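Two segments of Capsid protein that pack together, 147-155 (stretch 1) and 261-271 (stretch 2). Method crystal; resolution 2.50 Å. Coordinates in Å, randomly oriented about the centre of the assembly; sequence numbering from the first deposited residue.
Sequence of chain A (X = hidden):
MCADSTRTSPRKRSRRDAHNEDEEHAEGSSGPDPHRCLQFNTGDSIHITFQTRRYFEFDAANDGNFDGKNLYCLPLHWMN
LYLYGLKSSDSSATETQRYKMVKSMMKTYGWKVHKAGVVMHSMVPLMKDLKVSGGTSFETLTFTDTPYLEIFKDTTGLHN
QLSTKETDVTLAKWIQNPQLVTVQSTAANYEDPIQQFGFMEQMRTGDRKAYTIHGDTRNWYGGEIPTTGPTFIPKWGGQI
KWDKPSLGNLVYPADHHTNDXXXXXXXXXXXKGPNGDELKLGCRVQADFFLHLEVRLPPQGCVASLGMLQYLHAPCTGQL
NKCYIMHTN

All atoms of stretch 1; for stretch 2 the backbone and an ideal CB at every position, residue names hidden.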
# COMPACT_ATOMS: atom_id res chain seq x y z
N PRO A 147 28.67 -75.18 -54.12
CA PRO A 147 29.54 -74.75 -55.23
C PRO A 147 29.37 -73.26 -55.53
O PRO A 147 28.28 -72.71 -55.38
CB PRO A 147 29.07 -75.61 -56.40
CG PRO A 147 28.51 -76.84 -55.73
CD PRO A 147 27.76 -76.25 -54.57
N TYR A 148 30.45 -72.60 -55.95
CA TYR A 148 30.37 -71.18 -56.25
C TYR A 148 31.30 -70.74 -57.37
O TYR A 148 32.26 -71.43 -57.71
CB TYR A 148 30.64 -70.36 -54.98
CG TYR A 148 32.02 -70.56 -54.38
CD1 TYR A 148 33.11 -69.80 -54.79
CD2 TYR A 148 32.22 -71.52 -53.39
CE1 TYR A 148 34.38 -69.99 -54.23
CE2 TYR A 148 33.47 -71.72 -52.82
CZ TYR A 148 34.55 -70.96 -53.24
OH TYR A 148 35.78 -71.17 -52.67
N LEU A 149 30.99 -69.57 -57.92
CA LEU A 149 31.76 -68.99 -59.01
C LEU A 149 32.75 -67.98 -58.46
O LEU A 149 32.46 -67.29 -57.47
CB LEU A 149 30.80 -68.28 -59.98
CG LEU A 149 31.36 -67.62 -61.24
CD1 LEU A 149 31.82 -68.68 -62.22
CD2 LEU A 149 30.27 -66.76 -61.88
N GLU A 150 33.93 -67.89 -59.07
CA GLU A 150 34.95 -66.93 -58.64
C GLU A 150 35.01 -65.80 -59.67
O GLU A 150 35.00 -66.04 -60.87
CB GLU A 150 36.32 -67.60 -58.54
CG GLU A 150 36.36 -68.81 -57.61
CD GLU A 150 37.75 -69.41 -57.45
OE1 GLU A 150 38.54 -69.40 -58.42
OE2 GLU A 150 38.05 -69.92 -56.35
N ILE A 151 35.05 -64.56 -59.18
CA ILE A 151 35.10 -63.39 -60.05
C ILE A 151 36.33 -62.56 -59.70
O ILE A 151 36.54 -62.20 -58.54
CB ILE A 151 33.82 -62.54 -59.88
CG1 ILE A 151 32.60 -63.40 -60.21
CG2 ILE A 151 33.87 -61.31 -60.78
CD1 ILE A 151 31.28 -62.75 -59.90
N PHE A 152 37.14 -62.25 -60.72
CA PHE A 152 38.38 -61.50 -60.53
C PHE A 152 38.46 -60.21 -61.35
O PHE A 152 37.78 -60.04 -62.35
CB PHE A 152 39.57 -62.37 -60.94
CG PHE A 152 39.65 -63.70 -60.24
CD1 PHE A 152 40.24 -63.81 -58.98
CD2 PHE A 152 39.16 -64.85 -60.85
CE1 PHE A 152 40.34 -65.04 -58.34
CE2 PHE A 152 39.26 -66.09 -60.21
CZ PHE A 152 39.85 -66.19 -58.96
N LYS A 153 39.34 -59.32 -60.89
CA LYS A 153 39.64 -58.04 -61.55
C LYS A 153 41.13 -57.84 -61.31
O LYS A 153 41.63 -58.09 -60.21
CB LYS A 153 38.87 -56.88 -60.92
CG LYS A 153 37.37 -56.84 -61.19
CD LYS A 153 36.75 -55.63 -60.49
CE LYS A 153 35.24 -55.58 -60.63
NZ LYS A 153 34.66 -54.34 -60.03
N ASP A 154 41.84 -57.41 -62.35
CA ASP A 154 43.28 -57.19 -62.24
C ASP A 154 43.54 -55.79 -61.71
O ASP A 154 43.87 -54.88 -62.47
CB ASP A 154 43.94 -57.40 -63.61
CG ASP A 154 45.42 -57.06 -63.61
OD1 ASP A 154 46.06 -57.12 -62.53
OD2 ASP A 154 45.95 -56.74 -64.70
N THR A 155 43.40 -55.61 -60.40
CA THR A 155 43.60 -54.31 -59.79
C THR A 155 45.04 -53.97 -59.48
O THR A 155 45.39 -52.79 -59.35
CB THR A 155 42.79 -54.17 -58.49
OG1 THR A 155 43.16 -55.22 -57.58
CG2 THR A 155 41.30 -54.25 -58.77
N UNK A 261 39.06 -48.45 -65.08
CA UNK A 261 37.90 -49.32 -65.03
C UNK A 261 38.35 -50.73 -65.40
O UNK A 261 39.08 -50.92 -66.37
CB UNK A 261 36.79 -48.83 -65.96
N UNK A 262 37.90 -51.71 -64.63
CA UNK A 262 38.27 -53.10 -64.85
C UNK A 262 37.13 -53.99 -65.32
O UNK A 262 36.01 -53.89 -64.81
CB UNK A 262 38.85 -53.68 -63.56
N UNK A 263 37.41 -54.85 -66.30
CA UNK A 263 36.40 -55.79 -66.77
C UNK A 263 36.57 -56.99 -65.85
O UNK A 263 37.56 -57.07 -65.12
CB UNK A 263 36.56 -56.15 -68.25
N UNK A 264 35.63 -57.92 -65.86
CA UNK A 264 35.74 -59.06 -64.96
C UNK A 264 36.16 -60.37 -65.62
O UNK A 264 35.97 -60.56 -66.82
CB UNK A 264 34.40 -59.27 -64.26
N UNK A 265 36.73 -61.25 -64.81
CA UNK A 265 37.18 -62.56 -65.24
C UNK A 265 36.57 -63.57 -64.28
O UNK A 265 36.44 -63.28 -63.09
CB UNK A 265 38.71 -62.66 -65.27
N UNK A 266 36.18 -64.73 -64.78
CA UNK A 266 35.53 -65.73 -63.93
C UNK A 266 35.91 -67.16 -64.22
O UNK A 266 36.54 -67.47 -65.23
CB UNK A 266 34.01 -65.60 -64.06
N UNK A 267 35.47 -68.04 -63.32
CA UNK A 267 35.66 -69.48 -63.43
C UNK A 267 34.96 -70.11 -62.23
O UNK A 267 35.00 -69.56 -61.13
CB UNK A 267 37.14 -69.86 -63.48
N UNK A 268 34.29 -71.23 -62.46
CA UNK A 268 33.64 -71.91 -61.35
C UNK A 268 34.83 -72.32 -60.48
O UNK A 268 35.87 -72.71 -61.01
CB UNK A 268 32.77 -73.09 -61.79
N UNK A 269 34.69 -72.20 -59.17
CA UNK A 269 35.80 -72.56 -58.28
C UNK A 269 36.19 -74.03 -58.48
O UNK A 269 35.38 -74.93 -58.30
CB UNK A 269 35.42 -72.31 -56.82
N UNK A 270 37.45 -74.28 -58.87
CA UNK A 270 37.96 -75.64 -59.10
C UNK A 270 38.16 -76.43 -57.81
O UNK A 270 39.12 -76.20 -57.08
CB UNK A 270 39.29 -75.57 -59.86
N UNK A 271 37.26 -77.37 -57.55
CA UNK A 271 37.31 -78.18 -56.34
C UNK A 271 38.13 -79.47 -56.42
O UNK A 271 37.79 -80.38 -57.17
CB UNK A 271 35.88 -78.54 -55.94

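Position 261 has nothing of stretch 1 within 5.5 Å of its ideal CB, so the contact sets no preference; it is Trp-261. At 262 the CB points toward stretch 1, 4.1 Å from Lys-153 CB, with the backbone of Asp-154 beyond. A flexible chain of medium length, polar or aliphatic, would suit. Gln-262, with chi1 and chi2 both m, lies along Lys-153 and Asp-154. Position 263 points away and leaves the choice open; Gln-263 contributes its carbonyl, which accepts from a water that in turn accepts from Asp-154 N.

At 264 the CB lies 4.1 Å from Ile-151 CG2, with the aliphatic part of Lys-153 close by, so a branched or long apolar residue fits. Ile-264 packs its CB 4.0 Å from Ile-151 CG2, and its CG2 lies 3.9 Å from Lys-153 CE.

Position 265 pairs with Phe-152 in a hydrogen-bonded antiparallel bridge, CBs on the same face. The extended backbone favours beta-branched or aromatic residues. Phe-265 sets its CB 4.3 Å from Phe-152 CB, with Phe-152 O at the edge of its ring; its backbone N donates to Phe-152 O (2.9 Å) and its O accepts from Phe-152 N (2.7 Å).

At 266 the CB shares a face with Ile-151 and sits 4.2 Å from Leu-149 CD1, asking for something apolar: Leu, Ile, Val or Met. Met-266 brings CG to 3.9 Å from Ile-151 CG1, and then its end leads away.

Position 267 shares the other face with Glu-150 and Phe-152. Its CB is 5.1 Å from Glu-150 O, but the carboxylate of Glu-150 reaches across, so a long basic chain, Arg or Lys, is the natural answer. Arg-267 extends with chi1 p and the rest t, and its NE meets Glu-150 OE1 at 2.9 Å in a salt bridge, nearly in the guanidinium plane. Its CG also lies at the edge of the Phe-152 ring.

The CB of 268 points away, yet Leu-149 CD1 is 4.5 Å off, within reach of a flexible apolar chain. Met-268 curls back to set CE 3.3 Å from Leu-149 CD1.

At 269 the CB points toward stretch 1, 3.6 Å from Glu-150 OE2 and 3.4 Å from Tyr-148 O: room for a small side chain, ideally a donor. Ser-269 OG donates to Glu-150 OE2 (2.8 Å), while its CB lies over the Tyr-148 ring face.

At 270 and 271 no atom of stretch 1 lies near the CB, so it sets little; phi of -72° at 270 allows proline. They are Pro-270, whose CD lies 3.9 Å from Glu-150 OE1, and Ile-271.

Stretch 2 261-271: WQQIFMRMSPI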
# COMPACT_ATOMS: atom_id res chain seq x y z
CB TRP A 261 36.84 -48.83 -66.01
CG TRP A 261 35.65 -49.70 -66.06
CD1 TRP A 261 34.53 -49.63 -65.27
CD2 TRP A 261 35.47 -50.84 -66.91
NE1 TRP A 261 33.67 -50.66 -65.58
CE2 TRP A 261 34.22 -51.41 -66.58
CE3 TRP A 261 36.25 -51.43 -67.92
CZ2 TRP A 261 33.73 -52.56 -67.22
CZ3 TRP A 261 35.76 -52.57 -68.55
CH2 TRP A 261 34.51 -53.12 -68.21
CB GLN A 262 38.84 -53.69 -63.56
CG GLN A 262 40.02 -52.94 -63.01
CD GLN A 262 41.21 -53.02 -63.93
OE1 GLN A 262 42.01 -52.10 -64.00
NE2 GLN A 262 41.33 -54.14 -64.63
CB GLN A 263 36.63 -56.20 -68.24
CG GLN A 263 38.00 -56.79 -68.57
CD GLN A 263 38.99 -55.74 -69.06
OE1 GLN A 263 39.41 -54.86 -68.31
NE2 GLN A 263 39.37 -55.83 -70.33
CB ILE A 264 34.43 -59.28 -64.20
CG1 ILE A 264 33.29 -59.53 -65.18
CG2 ILE A 264 34.11 -58.06 -63.35
CD1 ILE A 264 31.96 -59.76 -64.50
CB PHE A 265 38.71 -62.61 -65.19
CG PHE A 265 39.36 -61.68 -66.16
CD1 PHE A 265 39.49 -62.03 -67.50
CD2 PHE A 265 39.82 -60.43 -65.74
CE1 PHE A 265 40.07 -61.14 -68.42
CE2 PHE A 265 40.39 -59.54 -66.65
CZ PHE A 265 40.51 -59.90 -67.99
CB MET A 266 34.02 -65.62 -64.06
CG MET A 266 33.46 -64.24 -63.88
SD MET A 266 32.13 -63.95 -65.06
CE MET A 266 33.09 -63.84 -66.57
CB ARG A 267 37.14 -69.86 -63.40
CG ARG A 267 37.78 -69.89 -62.03
CD ARG A 267 39.18 -70.46 -62.09
NE ARG A 267 39.82 -70.49 -60.77
CZ ARG A 267 41.04 -70.96 -60.53
NH1 ARG A 267 41.77 -71.45 -61.53
NH2 ARG A 267 41.53 -70.95 -59.30
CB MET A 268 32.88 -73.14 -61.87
CG MET A 268 32.05 -73.86 -60.82
SD MET A 268 30.48 -73.07 -60.32
CE MET A 268 30.56 -71.56 -61.17
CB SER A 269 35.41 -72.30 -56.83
OG SER A 269 36.56 -72.29 -56.00
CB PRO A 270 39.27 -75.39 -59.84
CG PRO A 270 39.75 -74.12 -59.19
CD PRO A 270 38.50 -73.28 -59.13
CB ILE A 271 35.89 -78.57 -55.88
CG1 ILE A 271 34.98 -77.34 -55.87
CG2 ILE A 271 35.95 -79.20 -54.49
CD1 ILE A 271 35.46 -76.23 -54.96
O HOH W 1 32.65 -74.25 -57.40
O HOH W 2 35.27 -52.03 -62.35
O HOH W 3 40.32 -56.70 -64.63
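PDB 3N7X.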